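Local coordinates for pyruvate formate-lyase 2 (Archaeoglobus fulgidus, PDB 2F3O), which is a glycyl radical enzyme of unknown function, probably a lyase related to pyruvate formate-lyases and glycerol dehydratases, at residues 540-553 against 598-610. Residues are numbered along the deposited sequence; the frame is centred on the assembly and turned at random.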
ATOM      1  N   ILE A 540     -16.678  -5.439  22.449  1.00 38.60           N
ATOM      2  CA  ILE A 540     -16.592  -6.280  23.647  1.00 39.30           C
ATOM      3  C   ILE A 540     -17.091  -5.559  24.894  1.00 39.76           C
ATOM      4  O   ILE A 540     -16.945  -4.348  25.005  1.00 39.78           O
ATOM      5  CB  ILE A 540     -15.192  -6.903  23.867  1.00 39.25           C
ATOM      6  CG1 ILE A 540     -14.133  -5.825  24.019  1.00 39.01           C
ATOM      7  CG2 ILE A 540     -14.828  -7.846  22.731  1.00 38.70           C
ATOM      8  CD1 ILE A 540     -12.742  -6.381  24.124  1.00 39.16           C
ATOM      9  N   GLN A 541     -17.737  -6.302  25.799  1.00 40.68           N
ATOM     10  CA  GLN A 541     -18.556  -5.704  26.889  1.00 41.32           C
ATOM     11  C   GLN A 541     -18.064  -5.938  28.293  1.00 41.88           C
ATOM     12  O   GLN A 541     -17.665  -7.042  28.641  1.00 41.96           O
ATOM     13  CB  GLN A 541     -19.982  -6.229  26.857  1.00 41.19           C
ATOM     14  CG  GLN A 541     -20.869  -5.559  25.867  1.00 40.98           C
ATOM     15  CD  GLN A 541     -20.353  -5.619  24.438  1.00 39.95           C
ATOM     16  OE1 GLN A 541     -19.798  -4.646  23.940  1.00 41.56           O
ATOM     17  NE2 GLN A 541     -20.497  -6.763  23.791  1.00 38.23           N
ATOM     18  N   ALA A 542     -18.132  -4.893  29.108  1.00 42.72           N
ATOM     19  CA  ALA A 542     -17.795  -5.008  30.524  1.00 43.56           C
ATOM     20  C   ALA A 542     -19.020  -5.379  31.345  1.00 44.21           C
ATOM     21  O   ALA A 542     -20.044  -4.708  31.303  1.00 44.07           O
ATOM     22  CB  ALA A 542     -17.217  -3.724  31.025  1.00 43.13           C
ATOM     23  N   VAL A 543     -18.931  -6.471  32.079  1.00 45.30           N
ATOM     24  CA  VAL A 543     -19.950  -6.731  33.068  1.00 46.62           C
ATOM     25  C   VAL A 543     -19.376  -6.760  34.493  1.00 47.44           C
ATOM     26  O   VAL A 543     -18.298  -7.332  34.754  1.00 47.56           O
ATOM     27  CB  VAL A 543     -20.886  -7.927  32.694  1.00 46.58           C
ATOM     28  CG1 VAL A 543     -20.462  -8.591  31.396  1.00 47.06           C
ATOM     29  CG2 VAL A 543     -21.014  -8.923  33.823  1.00 47.02           C
ATOM     30  N   GLY A 544     -20.079  -6.062  35.389  1.00 48.37           N
ATOM     31  CA  GLY A 544     -19.722  -5.998  36.807  1.00 49.20           C
ATOM     32  C   GLY A 544     -18.953  -4.741  37.162  1.00 49.73           C
ATOM     33  O   GLY A 544     -18.084  -4.754  38.038  1.00 49.92           O
ATOM     34  N   ILE A 545     -19.261  -3.646  36.483  1.00 50.33           N
ATOM     35  CA  ILE A 545     -18.455  -2.453  36.659  1.00 50.86           C
ATOM     36  C   ILE A 545     -18.776  -1.782  37.962  1.00 51.53           C
ATOM     37  O   ILE A 545     -17.908  -1.152  38.562  1.00 51.80           O
ATOM     38  CB  ILE A 545     -18.536  -1.465  35.474  1.00 50.60           C
ATOM     39  CG1 ILE A 545     -19.958  -0.978  35.222  1.00 49.87           C
ATOM     40  CG2 ILE A 545     -18.027  -2.124  34.249  1.00 50.41           C
ATOM     41  CD1 ILE A 545     -19.993   0.353  34.505  1.00 49.46           C
ATOM     42  N   ALA A 546     -20.011  -1.952  38.425  1.00 52.27           N
ATOM     43  CA  ALA A 546     -20.370  -1.414  39.724  1.00 53.20           C
ATOM     44  C   ALA A 546     -19.912  -2.325  40.860  1.00 53.67           C
ATOM     45  O   ALA A 546     -19.590  -1.839  41.922  1.00 53.70           O
ATOM     46  CB  ALA A 546     -21.837  -1.117  39.819  1.00 52.82           C
ATOM     47  N   ASP A 547     -19.847  -3.631  40.630  1.00 54.59           N
ATOM     48  CA  ASP A 547     -19.345  -4.541  41.660  1.00 55.66           C
ATOM     49  C   ASP A 547     -17.902  -4.297  42.037  1.00 56.10           C
ATOM     50  O   ASP A 547     -17.555  -4.409  43.201  1.00 56.17           O
ATOM     51  CB  ASP A 547     -19.537  -5.993  41.264  1.00 55.78           C
ATOM     52  CG  ASP A 547     -20.949  -6.433  41.447  1.00 57.53           C
ATOM     53  OD1 ASP A 547     -21.434  -6.431  42.601  1.00 59.92           O
ATOM     54  OD2 ASP A 547     -21.593  -6.728  40.431  1.00 59.05           O
ATOM     55  N   VAL A 548     -17.065  -3.955  41.061  1.00 56.98           N
ATOM     56  CA  VAL A 548     -15.667  -3.617  41.354  1.00 57.20           C
ATOM     57  C   VAL A 548     -15.560  -2.186  41.843  1.00 57.40           C
ATOM     58  O   VAL A 548     -14.743  -1.911  42.698  1.00 57.43           O
ATOM     59  CB  VAL A 548     -14.719  -3.864  40.160  1.00 57.01           C
ATOM     60  CG1 VAL A 548     -14.774  -5.292  39.758  1.00 56.75           C
ATOM     61  CG2 VAL A 548     -15.143  -3.065  38.997  1.00 57.27           C
ATOM     62  N   GLY A 549     -16.401  -1.295  41.322  1.00 57.70           N
ATOM     63  CA  GLY A 549     -16.434   0.075  41.778  1.00 58.56           C
ATOM     64  C   GLY A 549     -16.743   0.128  43.265  1.00 59.30           C
ATOM     65  O   GLY A 549     -16.004   0.733  44.038  1.00 59.36           O
ATOM     66  N   ASP A 550     -17.841  -0.518  43.654  1.00 59.97           N
ATOM     67  CA  ASP A 550     -18.316  -0.542  45.042  1.00 60.35           C
ATOM     68  C   ASP A 550     -17.365  -1.237  46.004  1.00 60.78           C
ATOM     69  O   ASP A 550     -17.199  -0.778  47.135  1.00 61.43           O
ATOM     70  CB  ASP A 550     -19.697  -1.192  45.138  1.00 60.02           C
ATOM     71  CG  ASP A 550     -20.781  -0.322  44.558  1.00 60.01           C
ATOM     72  OD1 ASP A 550     -20.477   0.842  44.203  1.00 59.41           O
ATOM     73  OD2 ASP A 550     -21.932  -0.802  44.458  1.00 60.11           O
ATOM     74  N   SER A 551     -16.737  -2.320  45.549  1.00 60.80           N
ATOM     75  CA  SER A 551     -15.742  -3.026  46.339  1.00 60.94           C
ATOM     76  C   SER A 551     -14.543  -2.149  46.640  1.00 61.21           C
ATOM     77  O   SER A 551     -13.829  -2.399  47.595  1.00 61.25           O
ATOM     78  CB  SER A 551     -15.256  -4.283  45.625  1.00 60.98           C
ATOM     79  OG  SER A 551     -16.099  -5.407  45.844  1.00 61.27           O
ATOM     80  N   LEU A 552     -14.318  -1.120  45.831  1.00 61.53           N
ATOM     81  CA  LEU A 552     -13.182  -0.246  46.058  1.00 61.62           C
ATOM     82  C   LEU A 552     -13.484   0.781  47.124  1.00 61.92           C
ATOM     83  O   LEU A 552     -12.619   1.062  47.945  1.00 61.99           O
ATOM     84  CB  LEU A 552     -12.740   0.427  44.765  1.00 61.43           C
ATOM     85  CG  LEU A 552     -12.180  -0.598  43.799  1.00 60.47           C
ATOM     86  CD1 LEU A 552     -11.902   0.039  42.462  1.00 61.11           C
ATOM     87  CD2 LEU A 552     -10.965  -1.233  44.377  1.00 59.84           C
ATOM     88  N   VAL A 553     -14.704   1.326  47.106  1.00 62.35           N
ATOM     89  CA  VAL A 553     -15.173   2.263  48.143  1.00 62.93           C
ATOM     90  C   VAL A 553     -15.212   1.578  49.494  1.00 63.16           C
ATOM     91  O   VAL A 553     -14.790   2.130  50.507  1.00 63.14           O
ATOM     92  CB  VAL A 553     -16.619   2.706  47.917  1.00 62.82           C
ATOM     93  CG1 VAL A 553     -16.855   4.048  48.573  1.00 62.94           C
ATOM     94  CG2 VAL A 553     -16.926   2.768  46.461  1.00 63.24           C
ATOM     95  N   ALA A 598     -18.234   9.967  46.168  1.00 62.02           N
ATOM     96  CA  ALA A 598     -17.242   9.089  46.814  1.00 62.55           C
ATOM     97  C   ALA A 598     -17.400   7.590  46.496  1.00 62.65           C
ATOM     98  O   ALA A 598     -16.456   6.800  46.646  1.00 62.58           O
ATOM     99  CB  ALA A 598     -17.240   9.322  48.337  1.00 62.75           C
ATOM    100  N   ALA A 599     -18.600   7.215  46.063  1.00 62.76           N
ATOM    101  CA  ALA A 599     -18.863   5.870  45.582  1.00 62.76           C
ATOM    102  C   ALA A 599     -18.768   5.805  44.064  1.00 62.82           C
ATOM    103  O   ALA A 599     -17.980   5.043  43.515  1.00 62.73           O
ATOM    104  CB  ALA A 599     -20.222   5.400  46.034  1.00 62.66           C
ATOM    105  N   ASP A 600     -19.552   6.619  43.374  1.00 62.89           N
ATOM    106  CA  ASP A 600     -19.632   6.439  41.941  1.00 63.08           C
ATOM    107  C   ASP A 600     -18.434   6.950  41.097  1.00 63.36           C
ATOM    108  O   ASP A 600     -18.374   6.693  39.896  1.00 63.74           O
ATOM    109  CB  ASP A 600     -21.021   6.821  41.393  1.00 62.91           C
ATOM    110  CG  ASP A 600     -21.427   8.227  41.702  1.00 62.76           C
ATOM    111  OD1 ASP A 600     -22.637   8.454  41.870  1.00 62.05           O
ATOM    112  OD2 ASP A 600     -20.560   9.115  41.747  1.00 63.68           O
ATOM    113  N   LYS A 601     -17.460   7.612  41.727  1.00 63.35           N
ATOM    114  CA  LYS A 601     -16.212   7.968  41.041  1.00 63.46           C
ATOM    115  C   LYS A 601     -15.363   6.732  40.735  1.00 63.25           C
ATOM    116  O   LYS A 601     -14.607   6.730  39.769  1.00 63.48           O
ATOM    117  CB  LYS A 601     -15.382   8.978  41.849  1.00 63.41           C
ATOM    118  CG  LYS A 601     -14.713   8.385  43.118  1.00 64.16           C
ATOM    119  CD  LYS A 601     -13.969   9.413  43.953  1.00 64.15           C
ATOM    120  CE  LYS A 601     -13.171   8.736  45.041  1.00 65.27           C
ATOM    121  NZ  LYS A 601     -12.134   9.671  45.551  1.00 67.47           N
ATOM    122  N   TYR A 602     -15.497   5.689  41.550  1.00 63.21           N
ATOM    123  CA  TYR A 602     -14.695   4.482  41.392  1.00 63.29           C
ATOM    124  C   TYR A 602     -15.186   3.678  40.214  1.00 62.60           C
ATOM    125  O   TYR A 602     -14.379   3.187  39.416  1.00 62.97           O
ATOM    126  CB  TYR A 602     -14.721   3.611  42.659  1.00 64.24           C
ATOM    127  CG  TYR A 602     -13.749   4.077  43.709  1.00 65.37           C
ATOM    128  CD1 TYR A 602     -14.194   4.715  44.867  1.00 66.40           C
ATOM    129  CD2 TYR A 602     -12.385   3.917  43.528  1.00 65.69           C
ATOM    130  CE1 TYR A 602     -13.308   5.158  45.818  1.00 66.64           C
ATOM    131  CE2 TYR A 602     -11.493   4.360  44.467  1.00 66.45           C
ATOM    132  CZ  TYR A 602     -11.958   4.983  45.610  1.00 66.55           C
ATOM    133  OH  TYR A 602     -11.050   5.429  46.545  1.00 67.28           O
ATOM    134  N   THR A 603     -16.510   3.553  40.114  1.00 61.39           N
ATOM    135  CA  THR A 603     -17.140   2.866  38.993  1.00 60.08           C
ATOM    136  C   THR A 603     -16.767   3.525  37.658  1.00 59.24           C
ATOM    137  O   THR A 603     -16.288   2.834  36.752  1.00 59.14           O
ATOM    138  CB  THR A 603     -18.661   2.741  39.192  1.00 60.02           C
ATOM    139  OG1 THR A 603     -18.900   1.961  40.368  1.00 59.94           O
ATOM    140  CG2 THR A 603     -19.317   2.055  37.994  1.00 59.12           C
ATOM    141  N   LYS A 604     -16.916   4.852  37.581  1.00 58.00           N
ATOM    142  CA  LYS A 604     -16.488   5.648  36.425  1.00 56.93           C
ATOM    143  C   LYS A 604     -15.046   5.381  35.999  1.00 57.08           C
ATOM    144  O   LYS A 604     -14.758   5.136  34.821  1.00 56.77           O
ATOM    145  CB  LYS A 604     -16.679   7.128  36.721  1.00 56.37           C
ATOM    146  CG  LYS A 604     -15.895   8.048  35.816  1.00 54.20           C
ATOM    147  CD  LYS A 604     -16.211   9.488  36.092  1.00 51.16           C
ATOM    148  CE  LYS A 604     -15.447  10.403  35.187  1.00 49.06           C
ATOM    149  NZ  LYS A 604     -16.283  11.576  34.916  1.00 48.45           N
ATOM    150  N   MET A 605     -14.157   5.386  36.981  1.00 57.16           N
ATOM    151  CA  MET A 605     -12.752   5.154  36.740  1.00 57.48           C
ATOM    152  C   MET A 605     -12.505   3.726  36.235  1.00 57.15           C
ATOM    153  O   MET A 605     -11.723   3.528  35.287  1.00 57.41           O
ATOM    154  CB  MET A 605     -11.961   5.440  38.010  1.00 57.34           C
ATOM    155  CG  MET A 605     -10.472   5.379  37.840  1.00 57.59           C
ATOM    156  SD  MET A 605      -9.741   4.952  39.425  1.00 58.57           S
ATOM    157  CE  MET A 605     -10.461   3.332  39.739  1.00 57.17           C
ATOM    158  N   VAL A 606     -13.193   2.751  36.835  1.00 56.33           N
ATOM    159  CA  VAL A 606     -13.126   1.370  36.357  1.00 55.82           C
ATOM    160  C   VAL A 606     -13.555   1.243  34.885  1.00 55.63           C
ATOM    161  O   VAL A 606     -12.886   0.566  34.088  1.00 55.42           O
ATOM    162  CB  VAL A 606     -13.947   0.413  37.229  1.00 55.66           C
ATOM    163  CG1 VAL A 606     -14.187  -0.876  36.503  1.00 55.12           C
ATOM    164  CG2 VAL A 606     -13.223   0.145  38.520  1.00 55.91           C
ATOM    165  N   LEU A 607     -14.632   1.934  34.514  1.00 55.30           N
ATOM    166  CA  LEU A 607     -15.071   1.919  33.123  1.00 54.74           C
ATOM    167  C   LEU A 607     -14.052   2.571  32.200  1.00 54.66           C
ATOM    168  O   LEU A 607     -13.736   1.997  31.179  1.00 54.79           O
ATOM    169  CB  LEU A 607     -16.457   2.534  32.935  1.00 54.56           C
ATOM    170  CG  LEU A 607     -17.151   2.074  31.646  1.00 53.95           C
ATOM    171  CD1 LEU A 607     -17.378   0.580  31.669  1.00 52.34           C
ATOM    172  CD2 LEU A 607     -18.458   2.809  31.405  1.00 54.42           C
ATOM    173  N   GLU A 608     -13.497   3.720  32.580  1.00 54.69           N
ATOM    174  CA  GLU A 608     -12.471   4.388  31.755  1.00 54.69           C
ATOM    175  C   GLU A 608     -11.223   3.537  31.521  1.00 54.69           C
ATOM    176  O   GLU A 608     -10.688   3.503  30.405  1.00 54.55           O
ATOM    177  CB  GLU A 608     -12.053   5.716  32.362  1.00 54.56           C
ATOM    178  CG  GLU A 608     -13.020   6.833  32.137  1.00 54.83           C
ATOM    179  CD  GLU A 608     -12.642   8.048  32.952  1.00 56.21           C
ATOM    180  OE1 GLU A 608     -11.981   7.865  34.007  1.00 56.88           O
ATOM    181  OE2 GLU A 608     -12.994   9.181  32.546  1.00 56.01           O
ATOM    182  N   TRP A 609     -10.778   2.850  32.567  1.00 54.51           N
ATOM    183  CA  TRP A 609      -9.672   1.924  32.443  1.00 54.93           C
ATOM    184  C   TRP A 609     -10.000   0.842  31.440  1.00 54.61           C
ATOM    185  O   TRP A 609      -9.202   0.587  30.540  1.00 54.98           O
ATOM    186  CB  TRP A 609      -9.413   1.225  33.759  1.00 56.07           C
ATOM    187  CG  TRP A 609      -8.800   2.055  34.809  1.00 57.36           C
ATOM    188  CD1 TRP A 609      -8.546   3.399  34.772  1.00 58.31           C
ATOM    189  CD2 TRP A 609      -8.402   1.606  36.098  1.00 57.94           C
ATOM    190  NE1 TRP A 609      -7.999   3.806  35.956  1.00 58.44           N
ATOM    191  CE2 TRP A 609      -7.894   2.721  36.789  1.00 58.87           C
ATOM    192  CE3 TRP A 609      -8.425   0.363  36.739  1.00 57.80           C
ATOM    193  CZ2 TRP A 609      -7.390   2.628  38.090  1.00 58.70           C
ATOM    194  CZ3 TRP A 609      -7.933   0.268  38.027  1.00 58.11           C
ATOM    195  CH2 TRP A 609      -7.426   1.398  38.694  1.00 58.39           C
ATOM    196  N   TYR A 610     -11.166   0.207  31.614  1.00 53.79           N
ATOM    197  CA  TYR A 610     -11.683  -0.806  30.678  1.00 52.62           C
ATOM    198  C   TYR A 610     -11.734  -0.295  29.226  1.00 52.65           C
ATOM    199  O   TYR A 610     -11.221  -0.946  28.308  1.00 52.49           O
ATOM    200  CB  TYR A 610     -13.086  -1.281  31.094  1.00 51.67           C
ATOM    201  CG  TYR A 610     -13.671  -2.261  30.111  1.00 49.83           C
ATOM    202  CD1 TYR A 610     -13.249  -3.583  30.112  1.00 48.49           C
ATOM    203  CD2 TYR A 610     -14.617  -1.863  29.163  1.00 47.93           C
ATOM    204  CE1 TYR A 610     -13.746  -4.494  29.208  1.00 48.32           C
ATOM    205  CE2 TYR A 610     -15.116  -2.764  28.237  1.00 47.78           C
ATOM    206  CZ  TYR A 610     -14.680  -4.085  28.271  1.00 48.93           C
ATOM    207  OH  TYR A 610     -15.162  -5.014  27.374  1.00 48.40           O
TER
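Thr603 is the knob of this helix-helix contact, seated among Ile545, Ala546, Gly549 and Asp550 where the axes of helices 545-553 and 598-610 come within 7.6 Å as they cross, at 131° between their directions. Glycine suits position 549, because a beta carbon there would probably run into the hydroxyl of Thr603; without one, Gly549 CA comes within 4.0 Å of Thr603 CA. The branched threonine fills the hole with both arms, OG1 against Gly549 CA and CG2, anti to its backbone N, against Ile545 O. Short valines continue the apolar seam, Val548 CG2 meeting Val606 CG1 at 3.5 Å. Toward 598 the packing rests on Tyr602: Leu552 CB lies over one ring face in a CH-pi contact, 4.1 Å from the centroid, while Val553 CG2 touches CD1. Beyond it the contact thins: exposed Ala598 meets Val553 mainly through its backbone O.

At the other end Tyr610 reaches the strand. Its CG stands anti to the backbone N (chi1 177°), laying one ring face against Ala542 CB, 3.6 Å from the centroid and nearly on the normal. The hydroxyl donates a weak hydrogen bond, 3.0 Å from OH to Ile540 O at the ring edge. Replacing the ring by an alanine would probably open a gap against Ala542 and cost Ile540 O its weak bond. Helix 597-615 thus packs along a strand-to-helix step, strand 535-543, Gly544 as N-cap and helix 545-560, probably part of the barrel found in glycyl radical enzymes; strands 435-445 and 624-628 flank the strand, and helix 477-508 touches Ile540, Leu552 and Trp609.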